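Local atomic coordinates of isochorismatase hydrolase (Alkaliphilus metalliredigens, PDB entry 3HB7), a protein that is assigned to the isochorismatase family of cysteine hydrolases and probably acts as a hydrolase, its natural substrate not being established. Residues 8-13 with 124-129; 104-109 with 138-143. All coordinates share one frame; numbering follows the deposited sequence.

Contact 1. Residues 8-13 with 124-129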
loop_
_atom_site.group_PDB
_atom_site.type_symbol
_atom_site.label_atom_id
_atom_site.label_comp_id
_atom_site.label_asym_id
_atom_site.label_seq_id
_atom_site.Cartn_x
_atom_site.Cartn_y
_atom_site.Cartn_z
ATOM N N HIS E 8 43.669 27.136 -17.132
ATOM C CA HIS E 8 42.475 26.663 -16.489
ATOM C C HIS E 8 41.765 27.757 -15.745
ATOM O O HIS E 8 42.378 28.613 -15.157
ATOM C CB HIS E 8 42.820 25.624 -15.449
ATOM C CG HIS E 8 43.150 24.289 -16.007
ATOM N ND1 HIS E 8 43.107 23.150 -15.249
ATOM C CD2 HIS E 8 43.547 23.913 -17.237
ATOM C CE1 HIS E 8 43.461 22.125 -15.991
ATOM N NE2 HIS E 8 43.729 22.561 -17.202
ATOM N N ALA E 9 40.446 27.679 -15.752
ATOM C CA ALA E 9 39.620 28.507 -14.914
ATOM C C ALA E 9 38.828 27.632 -13.984
ATOM O O ALA E 9 38.256 26.647 -14.375
ATOM C CB ALA E 9 38.720 29.335 -15.729
ATOM N N ILE E 10 38.798 28.011 -12.735
ATOM C CA ILE E 10 38.071 27.266 -11.765
ATOM C C ILE E 10 36.903 28.095 -11.382
ATOM O O ILE E 10 37.063 29.185 -10.922
ATOM C CB ILE E 10 38.937 27.023 -10.548
ATOM C CG1 ILE E 10 40.133 26.193 -10.958
ATOM C CG2 ILE E 10 38.173 26.327 -9.463
ATOM C CD1 ILE E 10 41.003 25.832 -9.855
ATOM N N LEU E 11 35.714 27.560 -11.579
ATOM C CA LEU E 11 34.510 28.306 -11.326
ATOM C C LEU E 11 33.944 27.937 -9.989
ATOM O O LEU E 11 33.667 26.815 -9.726
ATOM C CB LEU E 11 33.490 28.053 -12.422
ATOM C CG LEU E 11 34.078 28.161 -13.809
ATOM C CD1 LEU E 11 33.109 27.799 -14.872
ATOM C CD2 LEU E 11 34.586 29.507 -14.039
ATOM N N VAL E 12 33.776 28.914 -9.138
ATOM C CA VAL E 12 33.282 28.649 -7.835
ATOM C C VAL E 12 31.877 29.140 -7.800
ATOM O O VAL E 12 31.624 30.305 -7.909
ATOM C CB VAL E 12 34.137 29.352 -6.807
ATOM C CG1 VAL E 12 33.700 29.016 -5.447
ATOM C CG2 VAL E 12 35.535 28.968 -6.990
ATOM N N ILE E 13 30.958 28.206 -7.668
ATOM C CA ILE E 13 29.580 28.487 -7.936
ATOM C C ILE E 13 28.706 28.551 -6.731
ATOM O O ILE E 13 28.450 27.591 -6.087
ATOM C CB ILE E 13 29.010 27.458 -8.899
ATOM C CG1 ILE E 13 29.637 27.619 -10.266
ATOM C CG2 ILE E 13 27.562 27.619 -9.015
ATOM C CD1 ILE E 13 29.750 26.381 -10.986
ATOM N N VAL E 124 37.009 24.100 -14.535
ATOM C CA VAL E 124 36.825 23.104 -13.515
ATOM C C VAL E 124 35.826 23.551 -12.472
ATOM O O VAL E 124 35.845 24.663 -12.042
ATOM C CB VAL E 124 38.172 22.627 -12.895
ATOM C CG1 VAL E 124 39.338 22.965 -13.764
ATOM C CG2 VAL E 124 38.349 23.128 -11.525
ATOM N N LEU E 125 34.949 22.656 -12.072
ATOM C CA LEU E 125 33.735 23.029 -11.380
ATOM C C LEU E 125 33.724 22.782 -9.907
ATOM O O LEU E 125 34.039 21.712 -9.464
ATOM C CB LEU E 125 32.549 22.296 -11.982
ATOM C CG LEU E 125 31.978 22.807 -13.276
ATOM C CD1 LEU E 125 31.819 24.236 -13.149
ATOM C CD2 LEU E 125 32.882 22.499 -14.387
ATOM N N THR E 126 33.318 23.788 -9.161
ATOM C CA THR E 126 33.242 23.704 -7.734
ATOM C C THR E 126 32.036 24.429 -7.242
ATOM O O THR E 126 31.571 25.327 -7.859
ATOM C CB THR E 126 34.491 24.293 -7.073
ATOM O OG1 THR E 126 34.600 25.668 -7.385
ATOM C CG2 THR E 126 35.711 23.595 -7.559
ATOM N N GLY E 127 31.548 24.062 -6.087
ATOM C CA GLY E 127 30.345 24.674 -5.623
ATOM C C GLY E 127 29.154 23.772 -5.615
ATOM O O GLY E 127 29.253 22.574 -5.610
ATOM N N VAL E 128 28.015 24.418 -5.649
ATOM C CA VAL E 128 26.759 23.871 -5.283
ATOM C C VAL E 128 25.657 24.415 -6.208
ATOM O O VAL E 128 25.751 25.528 -6.629
ATOM C CB VAL E 128 26.562 24.332 -3.856
ATOM C CG1 VAL E 128 25.417 25.206 -3.695
ATOM C CG2 VAL E 128 26.598 23.220 -2.918
ATOM N N TRP E 129 24.583 23.684 -6.483
ATOM C CA TRP E 129 24.411 22.274 -6.241
ATOM C C TRP E 129 24.944 21.500 -7.390
ATOM O O TRP E 129 24.860 21.923 -8.503
ATOM C CB TRP E 129 22.951 21.882 -6.148
ATOM C CG TRP E 129 22.102 22.603 -5.229
ATOM C CD1 TRP E 129 22.399 23.703 -4.547
ATOM C CD2 TRP E 129 20.772 22.265 -4.889
ATOM N NE1 TRP E 129 21.351 24.087 -3.798
ATOM C CE2 TRP E 129 20.330 23.212 -3.998
ATOM C CE3 TRP E 129 19.907 21.253 -5.272
ATOM C CZ2 TRP E 129 19.074 23.190 -3.481
ATOM C CZ3 TRP E 129 18.678 21.236 -4.765
ATOM C CH2 TRP E 129 18.264 22.188 -3.878
#
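Thr126 meets Leu11 twice, through its hydroxyl and its backbone N-H. With chi1 at 62°, OG1 of Thr126 sits between its own backbone N and carbonyl carbon and donates to Leu11 O at 2.8 Å, from above the carbonyl plane. Thr126 N reaches the same Leu11 O at 3.1 Å, nearly along the C=O axis. Leu11 O thus accepts two bonds; the second is a rung of a parallel ladder that also includes Val124 N to Ala9 O, Leu11 N to Val124 O, Ile13 N to Thr126 O, and a longer Val128 N to Ile13 O (3.2 Å). Val124 CG2 packs on Ile10 CG1 at 3.6 Å; on the other face Leu125 CD1 touches Ile13 CD1 at 3.7 Å. Gly127, at a positive phi of 110°, turns the chain's corner with its CA against Ile13 O. Farther out, Val45 and Phe42 of helix 35-47 pack on Ile10 and Val12, while Val124 and Leu125 meet strand 147-151. Strands 8-13 and 122-126 are the two central strands of the six-stranded parallel sheet of the isochorismatase fold. Because the threonine hydroxyl spends its proton on a carbonyl already used by the ladder, a polar side chain is accommodated among the aliphatic side chains of Ile10, Val12 and Val124.

Contact 2. Residues 104-109 with 138-143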
loop_
_atom_site.group_PDB
_atom_site.type_symbol
_atom_site.label_atom_id
_atom_site.label_comp_id
_atom_site.label_asym_id
_atom_site.label_seq_id
_atom_site.Cartn_x
_atom_site.Cartn_y
_atom_site.Cartn_z
ATOM N N SER E 104 22.821 28.579 -15.179
ATOM C CA SER E 104 24.156 28.539 -15.698
ATOM C C SER E 104 24.972 29.777 -15.410
ATOM O O SER E 104 24.502 30.878 -15.447
ATOM C CB SER E 104 24.100 28.314 -17.185
ATOM O OG SER E 104 25.319 27.970 -17.719
ATOM N N GLY E 105 26.233 29.545 -15.155
ATOM C CA GLY E 105 27.218 30.576 -15.063
ATOM C C GLY E 105 27.353 31.314 -16.364
ATOM O O GLY E 105 27.675 32.433 -16.366
ATOM N N PHE E 106 27.118 30.654 -17.470
ATOM C CA PHE E 106 27.222 31.250 -18.771
ATOM C C PHE E 106 25.991 31.988 -19.257
ATOM O O PHE E 106 26.066 32.693 -20.201
ATOM C CB PHE E 106 27.544 30.179 -19.795
ATOM C CG PHE E 106 28.909 29.612 -19.689
ATOM C CD1 PHE E 106 29.912 30.092 -20.464
ATOM C CD2 PHE E 106 29.176 28.550 -18.864
ATOM C CE1 PHE E 106 31.133 29.573 -20.391
ATOM C CE2 PHE E 106 30.396 28.033 -18.798
ATOM C CZ PHE E 106 31.377 28.534 -19.563
ATOM N N ALA E 107 24.852 31.805 -18.636
ATOM C CA ALA E 107 23.635 32.247 -19.256
ATOM C C ALA E 107 23.423 33.729 -19.026
ATOM O O ALA E 107 23.266 34.166 -17.936
ATOM C CB ALA E 107 22.497 31.464 -18.736
ATOM N N HIS E 108 23.467 34.481 -20.107
ATOM C CA HIS E 108 23.326 35.921 -20.101
ATOM C C HIS E 108 24.428 36.636 -19.380
ATOM O O HIS E 108 24.240 37.701 -18.907
ATOM C CB HIS E 108 21.982 36.323 -19.527
ATOM C CG HIS E 108 20.830 35.571 -20.104
ATOM N ND1 HIS E 108 19.969 34.831 -19.338
ATOM C CD2 HIS E 108 20.412 35.434 -21.374
ATOM C CE1 HIS E 108 19.062 34.286 -20.113
ATOM N NE2 HIS E 108 19.307 34.644 -21.351
ATOM N N THR E 109 25.586 36.035 -19.325
ATOM C CA THR E 109 26.725 36.609 -18.675
ATOM C C THR E 109 27.867 36.744 -19.634
ATOM O O THR E 109 27.804 36.321 -20.748
ATOM C CB THR E 109 27.236 35.764 -17.556
ATOM O OG1 THR E 109 27.830 34.599 -18.092
ATOM C CG2 THR E 109 26.147 35.412 -16.605
ATOM N N ALA E 138 28.501 23.301 -16.339
ATOM C CA ALA E 138 29.249 22.295 -17.051
ATOM C C ALA E 138 28.735 22.020 -18.438
ATOM O O ALA E 138 29.501 21.860 -19.331
ATOM C CB ALA E 138 29.273 21.031 -16.280
ATOM N N THR E 139 27.436 21.940 -18.608
ATOM C CA THR E 139 26.862 21.737 -19.905
ATOM C C THR E 139 27.147 22.895 -20.832
ATOM O O THR E 139 27.402 22.713 -21.976
ATOM C CB THR E 139 25.362 21.565 -19.797
ATOM O OG1 THR E 139 25.074 20.457 -18.972
ATOM C CG2 THR E 139 24.752 21.335 -21.114
ATOM N N ASP E 140 27.058 24.095 -20.328
ATOM C CA ASP E 140 27.353 25.263 -21.110
ATOM C C ASP E 140 28.808 25.352 -21.537
ATOM O O ASP E 140 29.089 25.777 -22.596
ATOM C CB ASP E 140 26.885 26.525 -20.410
ATOM C CG ASP E 140 25.412 26.717 -20.508
ATOM O OD1 ASP E 140 24.723 25.857 -21.029
ATOM O OD2 ASP E 140 24.934 27.740 -20.058
ATOM N N ALA E 141 29.713 24.953 -20.676
ATOM C CA ALA E 141 31.115 24.922 -20.986
ATOM C C ALA E 141 31.403 23.949 -22.102
ATOM O O ALA E 141 32.080 24.274 -23.039
ATOM C CB ALA E 141 31.860 24.540 -19.790
ATOM N N LEU E 142 30.817 22.777 -22.021
ATOM C CA LEU E 142 30.919 21.793 -23.058
ATOM C C LEU E 142 30.344 22.344 -24.340
ATOM O O LEU E 142 30.870 22.124 -25.389
ATOM C CB LEU E 142 30.141 20.554 -22.661
ATOM C CG LEU E 142 30.405 19.166 -23.212
ATOM C CD1 LEU E 142 29.334 18.666 -24.115
ATOM C CD2 LEU E 142 31.737 18.971 -23.810
ATOM N N ALA E 143 29.256 23.075 -24.235
ATOM C CA ALA E 143 28.605 23.641 -25.393
ATOM C C ALA E 143 29.466 24.681 -26.100
ATOM O O ALA E 143 29.287 24.952 -27.251
ATOM C CB ALA E 143 27.278 24.187 -25.034
#
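Phe106 and Asp140 stand with their CA atoms 6.4 Å apart where an irregular loop passes a helix. In the loop, residues 104-109, an ST turn forms as Phe106 N donates to Ser104 OG at 3.2 Å, and a type II beta turn follows from Phe106 to Thr109. Residues 138-143 belong to the helix that begins at 133. Across the contact Ser104 OG, anti to its backbone N (chi1 -167°), donates to Asp140 OD2; the modelled separation of 2.4 Å is very short and its exact value doubtful. As modelled, the hydroxyl would accept within its own turn and donate to the carboxylate. This helix connects strand 122-126 to strand 147-151, and the loop leads from strand 96-100 into helix 111-117, so the contact ties two connections of the alpha/beta fold together. Phe106 lies alongside the helix, its side chain running opposite to that of Asp140. Phe106 CD2 touches Asp140 CB at 3.4 Å, and Asp140 C lies over one ring face, offset toward the rim. The ring plane is turned 70° from that of the carboxylate. Farther along the ring, Phe106 CE2 reaches Ala141 CB at 3.9 Å, while Leu111 and Leu115 of helix 111-117 also touch the phenyl group.

The two contacts illustrate how bonding changes with depth in an alpha/beta fold. Contact 1 lies at the centre of the chain, every touching residue buried, and joins neighbouring strands mainly by backbone bonds, with one threonine hydroxyl added and aliphatic packing on both faces. Contact 2, centred about 12 Å from the centre of contact 1, lies farther out, with partly exposed residues such as Asp140 among those that touch, and joins a loop to a helix, relying on side chains: one serine-carboxylate bond and a phenyl ring. They share no element, yet strand 122-126 of contact 1 is followed in the chain by helix 133-143 of contact 2, and the four segments alternate along the sequence. Their nearest atoms are about 4 Å apart, without touching.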